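Local structure of fructose-like phosphotransferase enzyme IIB component 3 (Escherichia coli K12, 4TN5) at the interface of chains A and B. The protein is the predicted fructose-specific IIB component of the bacterial sugar phosphotransferase system, relaying a phosphoryl group from EIIA to sugar entering via EIIC. Coordinates in Å, arbitrary orientation; residue numbers count along the deposited sequence, not the author numbering. Chains: chain A/B, Fructose-like phosphotransferase enzyme IIB component 3.

The interface of chains A and B. Residues chain A 107-111; chain B 106-110.
Two copies of this PTS EIIB type-2 protein meet edge to edge through their C-terminal strands, 108-111 of chain A and 107-111 of chain B, which run antiparallel about a two-fold axis. The pairing may belong to the crystal rather than to the working protein, and its centre lies about 22 Å from the active-site A:Cys10.

Backbone bonds fix the register. A:His109 faces B:His109 and the two residues bond reciprocally: A:His109 N donates to B:His109 O at 2.7 Å, and B:His109 N donates to A:His109 O at 2.8 Å. Both are fairly straight, with angles at the hydrogen of 163° and 159°, and each donor lies in the plane of its carbonyl. Further along, A:Ile111 pairs with B:Gln107, but A:Ile111 N and B:Gln107 O stand 3.7 Å apart, so the ladder loosens there. Beta-branched threonine and isoleucine suit such extended backbone.

Side chains alternate between the sheet's two faces. On one, A:His109 CB meets B:His109 CB across the axis at 3.9 Å, a slim methylene contact with the rings extending beyond it. Each CG is anti to its own carbonyl carbon, beside the backbone N (chi1 -65° in A:His109), and the rings bring A:His109 ND1 and B:His109 ND1 to 4.8 Å. Protonating both rings would probably be disfavoured, though their charge is not seen.

On the other face, A:Thr108 and B:Thr108 cross at about a right angle, their small hydroxyls meeting tip to tip. Each OG1 is anti to its backbone N, which points it at the axis and puts the methyl CG2 in the crowded position. The modelled separation of the hydroxyls is too short to be real.

The same face also carries an apolar contact. The forked end of A:Leu110 lies obliquely against the aliphatic stem of B:Gln106, A:Leu110 CD1 reaching B:Gln106 CG at 3.6 Å. Chi1 sets that CG beside the backbone N, so CB and CG offer leucine a methylene surface; the bend at chi2 only directs the polar amide.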
# COMPACT_ATOMS: atom_id res chain seq x y z
N GLN A 107 -4.08 -6.92 4.49
CA GLN A 107 -4.54 -5.79 3.69
C GLN A 107 -3.28 -5.23 3.02
O GLN A 107 -2.55 -4.44 3.62
CB GLN A 107 -5.25 -4.76 4.57
CG GLN A 107 -5.49 -3.42 3.89
CD GLN A 107 -6.07 -2.39 4.83
OE1 GLN A 107 -6.88 -2.71 5.71
NE2 GLN A 107 -5.68 -1.14 4.66
N THR A 108 -3.04 -5.66 1.79
CA THR A 108 -1.87 -5.21 1.04
C THR A 108 -2.36 -4.23 -0.04
O THR A 108 -3.40 -4.44 -0.66
CB THR A 108 -1.04 -6.32 0.36
OG1 THR A 108 -0.26 -5.75 -0.70
CG2 THR A 108 -1.95 -7.39 -0.21
N HIS A 109 -1.60 -3.16 -0.22
CA HIS A 109 -1.76 -2.28 -1.37
C HIS A 109 -0.68 -2.66 -2.37
O HIS A 109 0.47 -2.86 -1.99
CB HIS A 109 -1.58 -0.82 -0.97
CG HIS A 109 -2.62 -0.31 -0.02
ND1 HIS A 109 -2.57 0.96 0.51
CD2 HIS A 109 -3.73 -0.89 0.48
CE1 HIS A 109 -3.61 1.13 1.31
NE2 HIS A 109 -4.33 0.02 1.31
N LEU A 110 -1.04 -2.77 -3.64
CA LEU A 110 -0.06 -3.15 -4.65
C LEU A 110 -0.03 -2.12 -5.77
O LEU A 110 -1.03 -1.90 -6.46
CB LEU A 110 -0.38 -4.54 -5.21
CG LEU A 110 0.78 -5.42 -5.68
CD1 LEU A 110 0.26 -6.80 -6.06
CD2 LEU A 110 1.55 -4.80 -6.84
N ILE A 111 1.11 -1.47 -5.93
CA ILE A 111 1.29 -0.60 -7.08
C ILE A 111 1.97 -1.38 -8.16
O ILE A 111 3.05 -1.95 -7.98
CB ILE A 111 2.10 0.67 -6.76
CG1 ILE A 111 1.15 1.74 -6.25
CG2 ILE A 111 2.82 1.17 -8.00
CD1 ILE A 111 1.75 3.12 -6.19
N GLN B 106 6.08 -8.56 -5.96
CA GLN B 106 5.45 -7.26 -6.18
C GLN B 106 5.89 -6.23 -5.15
O GLN B 106 6.43 -6.59 -4.10
CB GLN B 106 3.92 -7.39 -6.14
CG GLN B 106 3.31 -8.24 -7.25
CD GLN B 106 3.30 -9.72 -6.93
OE1 GLN B 106 3.10 -10.12 -5.79
NE2 GLN B 106 3.50 -10.55 -7.95
N GLN B 107 5.65 -4.96 -5.44
CA GLN B 107 5.98 -3.87 -4.53
C GLN B 107 4.78 -3.52 -3.66
O GLN B 107 4.05 -2.58 -3.95
CB GLN B 107 6.44 -2.64 -5.31
CG GLN B 107 6.97 -1.51 -4.43
CD GLN B 107 7.16 -0.22 -5.19
OE1 GLN B 107 8.15 -0.04 -5.90
NE2 GLN B 107 6.21 0.69 -5.05
N THR B 108 4.59 -4.28 -2.59
CA THR B 108 3.42 -4.12 -1.74
C THR B 108 3.62 -3.16 -0.56
O THR B 108 4.70 -3.08 0.01
CB THR B 108 2.93 -5.47 -1.18
OG1 THR B 108 2.01 -5.24 -0.11
CG2 THR B 108 4.10 -6.28 -0.66
N HIS B 109 2.55 -2.44 -0.22
CA HIS B 109 2.45 -1.76 1.06
C HIS B 109 1.60 -2.66 1.94
O HIS B 109 0.51 -3.07 1.53
CB HIS B 109 1.77 -0.40 0.92
CG HIS B 109 2.55 0.60 0.13
ND1 HIS B 109 2.07 1.86 -0.15
CD2 HIS B 109 3.78 0.52 -0.44
CE1 HIS B 109 2.97 2.52 -0.86
NE2 HIS B 109 4.01 1.73 -1.05
N LEU B 110 2.07 -2.96 3.14
CA LEU B 110 1.32 -3.82 4.04
C LEU B 110 1.02 -3.12 5.36
O LEU B 110 1.93 -2.75 6.10
CB LEU B 110 2.08 -5.13 4.29
CG LEU B 110 1.27 -6.40 4.59
CD1 LEU B 110 2.17 -7.63 4.54
CD2 LEU B 110 0.58 -6.31 5.95